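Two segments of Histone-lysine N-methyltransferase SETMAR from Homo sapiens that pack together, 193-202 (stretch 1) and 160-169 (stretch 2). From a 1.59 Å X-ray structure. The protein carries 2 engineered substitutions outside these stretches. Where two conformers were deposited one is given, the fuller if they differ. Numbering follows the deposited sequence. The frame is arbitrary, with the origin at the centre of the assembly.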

# COMPACT_ATOMS: atom_id res chain seq x y z
N MET A 193 -14.81 -10.02 -1.27
CA MET A 193 -14.10 -9.70 -0.04
C MET A 193 -13.87 -8.19 -0.11
O MET A 193 -13.29 -7.70 -1.05
CB MET A 193 -12.74 -10.40 0.04
CG MET A 193 -12.79 -11.96 -0.12
SD MET A 193 -11.20 -12.85 0.02
CE MET A 193 -10.29 -12.25 -1.38
N GLU A 194 -14.37 -7.47 0.87
CA GLU A 194 -14.16 -6.04 0.85
C GLU A 194 -13.29 -5.60 2.03
O GLU A 194 -13.44 -6.09 3.13
CB GLU A 194 -15.54 -5.41 0.91
CG GLU A 194 -15.63 -3.97 0.90
CD GLU A 194 -17.10 -3.60 0.83
OE1 GLU A 194 -17.85 -3.88 1.83
OE2 GLU A 194 -17.51 -3.08 -0.23
N THR A 195 -12.35 -4.66 1.81
CA THR A 195 -11.45 -4.18 2.86
C THR A 195 -11.37 -2.66 2.75
O THR A 195 -11.15 -2.13 1.65
CB THR A 195 -10.00 -4.73 2.66
OG1 THR A 195 -10.02 -6.16 2.59
CG2 THR A 195 -9.08 -4.31 3.84
N PHE A 196 -11.60 -1.99 3.84
CA PHE A 196 -11.45 -0.52 3.85
C PHE A 196 -10.30 -0.21 4.73
O PHE A 196 -10.25 -0.63 5.87
CB PHE A 196 -12.74 0.15 4.37
CG PHE A 196 -13.92 -0.17 3.57
CD1 PHE A 196 -14.21 0.54 2.42
CD2 PHE A 196 -14.77 -1.23 3.95
CE1 PHE A 196 -15.34 0.20 1.66
CE2 PHE A 196 -15.87 -1.58 3.18
CZ PHE A 196 -16.15 -0.87 2.04
N VAL A 197 -9.38 0.61 4.19
CA VAL A 197 -8.20 0.99 4.99
C VAL A 197 -8.10 2.47 5.08
O VAL A 197 -8.24 3.15 4.07
CB VAL A 197 -6.98 0.48 4.30
CG1 VAL A 197 -5.75 0.92 5.03
CG2 VAL A 197 -7.03 -1.10 4.29
N ASP A 198 -7.85 2.98 6.26
CA ASP A 198 -7.89 4.43 6.44
C ASP A 198 -6.68 4.84 7.25
O ASP A 198 -6.69 4.67 8.51
CB ASP A 198 -9.17 4.87 7.23
CG ASP A 198 -9.25 6.36 7.35
OD1 ASP A 198 -8.39 7.05 6.82
OD2 ASP A 198 -10.18 6.86 8.02
N PRO A 199 -5.63 5.41 6.62
CA PRO A 199 -4.46 5.86 7.36
C PRO A 199 -4.53 7.33 7.75
O PRO A 199 -3.51 7.96 8.07
CB PRO A 199 -3.31 5.63 6.34
CG PRO A 199 -3.96 6.00 5.06
CD PRO A 199 -5.41 5.47 5.17
N THR A 200 -5.76 7.91 7.79
CA THR A 200 -5.90 9.35 8.05
C THR A 200 -5.35 9.73 9.41
O THR A 200 -4.60 10.69 9.54
CB THR A 200 -7.34 9.79 8.07
OG1 THR A 200 -7.89 9.54 6.77
CG2 THR A 200 -7.46 11.26 8.37
N TYR A 201 -5.76 8.98 10.44
CA TYR A 201 -5.31 9.29 11.84
C TYR A 201 -4.22 8.40 12.34
O TYR A 201 -3.34 8.84 13.09
CB TYR A 201 -6.53 9.10 12.78
CG TYR A 201 -7.72 9.91 12.30
CD1 TYR A 201 -7.68 11.28 12.30
CD2 TYR A 201 -8.85 9.25 11.78
CE1 TYR A 201 -8.77 12.02 11.84
CE2 TYR A 201 -9.94 9.97 11.33
CZ TYR A 201 -9.86 11.37 11.34
OH TYR A 201 -10.91 12.16 10.85
N ILE A 202 -4.31 7.11 11.97
CA ILE A 202 -3.31 6.11 12.38
C ILE A 202 -2.91 5.42 11.08
O ILE A 202 -3.75 4.82 10.41
CB ILE A 202 -3.98 5.08 13.31
CG1 ILE A 202 -4.65 5.84 14.50
CG2 ILE A 202 -2.91 4.11 13.77
CD1 ILE A 202 -5.41 4.95 15.34
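Stretch 2 (160-169) LGFSEVQRRI

Stretch 2 enters in extended form at Leu160 (phi/psi -118/156°), passes through Gly161 at the N-cap position and runs as a helix from Phe162 to Ile169, with phi between -56° and -72° and psi between -37° and -51°. The helix lies over strand 193-199 at a closest axial approach of 9.3 Å; the N-to-C directions make an angle of 39°. Its backbone donors are satisfied internally from Val165 N, which bonds Gly161 O at 2.9 Å, to Ile169 N, which bonds Val165 O at 2.9 Å.

Backbone contact centres on Phe196 and Leu160, whose CA atoms are 5.3 Å apart. Leu160 N donates to Phe196 O at 3.0 Å with an N-H...O angle of 163°. The return link is made by water 1, which accepts from Phe196 N at 2.9 Å and donates to Leu160 O at 2.7 Å, so all four polar backbone atoms of the pair are satisfied.

Phe196 also carries much of the apolar contact. Its CB lies 3.5 Å from Val165 CG2, and its CZ lies 3.6 Å from Phe162 CD1; the two rings meet obliquely, centroids 5.6 Å apart and planes at 85°. Glu194 OE1 approaches the edge of the Phe162 ring, 3.6 Å from CD1, while Glu194 OE2 is bonded elsewhere in the structure.

Farther along, the carboxylate of Asp198 is shared. OD2 takes the salt bridge from Arg168 NH1 at 2.7 Å (157°), near the guanidinium plane; OD1 accepts from Thr200 N at 2.9 Å and pairs with Thr200 OG1 at 2.5 Å. Arg168 NE donates to Glu164 OE2 at 2.8 Å, which anchors the guanidinium within the helix as NH1 reaches the strand. Tyr201 turns its ring edge to the guanidinium: CE2 lies over one face of the group, and Tyr201 CD2 is 3.8 Å from Arg168 NH1.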

# COMPACT_ATOMS: atom_id res chain seq x y z
N LEU A 160 -11.46 -0.62 8.57
CA LEU A 160 -12.77 -0.06 8.99
C LEU A 160 -13.86 -0.92 8.40
O LEU A 160 -13.74 -1.58 7.38
CB LEU A 160 -12.96 1.32 8.40
CG LEU A 160 -11.98 2.40 8.80
CD1 LEU A 160 -12.34 3.77 8.18
CD2 LEU A 160 -11.90 2.49 10.30
N GLY A 161 -15.01 -0.87 9.06
CA GLY A 161 -16.18 -1.37 8.39
C GLY A 161 -16.85 -0.34 7.47
O GLY A 161 -16.61 0.88 7.56
N PHE A 162 -17.76 -0.87 6.64
CA PHE A 162 -18.40 -0.07 5.62
C PHE A 162 -19.14 1.16 6.22
O PHE A 162 -19.02 2.27 5.71
CB PHE A 162 -19.37 -0.97 4.84
CG PHE A 162 -19.98 -0.34 3.64
CD1 PHE A 162 -19.75 -0.90 2.40
CD2 PHE A 162 -20.90 0.71 3.74
CE1 PHE A 162 -20.36 -0.33 1.27
CE2 PHE A 162 -21.49 1.28 2.60
CZ PHE A 162 -21.22 0.78 1.38
N SER A 163 -19.90 0.93 7.30
CA SER A 163 -20.68 2.04 7.88
C SER A 163 -19.80 3.09 8.49
O SER A 163 -20.10 4.29 8.37
CB SER A 163 -21.75 1.57 8.84
OG SER A 163 -22.54 0.64 8.17
N GLU A 164 -18.68 2.63 9.12
CA GLU A 164 -17.71 3.60 9.64
C GLU A 164 -17.09 4.43 8.51
O GLU A 164 -16.84 5.60 8.67
CB GLU A 164 -16.65 2.89 10.45
CG GLU A 164 -15.56 3.83 10.89
CD GLU A 164 -16.00 4.75 12.03
OE1 GLU A 164 -17.14 4.58 12.60
OE2 GLU A 164 -15.23 5.68 12.32
N VAL A 165 -16.82 3.77 7.40
CA VAL A 165 -16.36 4.48 6.19
C VAL A 165 -17.33 5.58 5.76
O VAL A 165 -16.97 6.74 5.59
CB VAL A 165 -16.05 3.55 5.03
CG1 VAL A 165 -15.85 4.39 3.71
CG2 VAL A 165 -14.76 2.81 5.43
N GLN A 166 -18.60 5.18 5.65
CA GLN A 166 -19.62 6.16 5.34
C GLN A 166 -19.65 7.31 6.31
O GLN A 166 -19.80 8.47 5.92
CB GLN A 166 -20.99 5.52 5.38
CG GLN A 166 -21.18 4.56 4.28
CD GLN A 166 -21.23 5.27 2.94
OE1 GLN A 166 -20.39 5.03 2.09
NE2 GLN A 166 -22.21 6.19 2.77
N ARG A 167 -19.56 7.00 7.59
CA ARG A 167 -19.57 8.00 8.62
C ARG A 167 -18.42 8.99 8.46
O ARG A 167 -18.61 10.20 8.54
CB ARG A 167 -19.54 7.28 9.96
CG ARG A 167 -20.18 8.02 11.12
CD ARG A 167 -19.82 7.40 12.47
NE ARG A 167 -18.35 7.35 12.66
CZ ARG A 167 -17.61 8.39 13.03
NH1 ARG A 167 -18.17 9.57 13.36
NH2 ARG A 167 -16.31 8.25 13.09
N ARG A 168 -17.21 8.49 8.21
CA ARG A 168 -16.06 9.37 8.07
C ARG A 168 -16.05 10.18 6.79
O ARG A 168 -15.67 11.35 6.77
CB ARG A 168 -14.77 8.52 8.12
CG ARG A 168 -14.59 7.82 9.43
CD ARG A 168 -13.23 7.13 9.52
NE ARG A 168 -13.02 6.54 10.83
CZ ARG A 168 -11.85 6.12 11.33
NH1 ARG A 168 -10.72 6.19 10.62
NH2 ARG A 168 -11.83 5.59 12.57
N ILE A 169 -16.43 9.54 5.69
CA ILE A 169 -16.43 10.22 4.41
C ILE A 169 -17.38 11.40 4.45
O ILE A 169 -17.05 12.45 3.88
CB ILE A 169 -16.69 9.28 3.21
CG1 ILE A 169 -18.12 8.74 3.21
CG2 ILE A 169 -15.65 8.14 3.18
CD1 ILE A 169 -18.49 7.91 1.98
O HOH W 1 -12.53 -3.61 6.12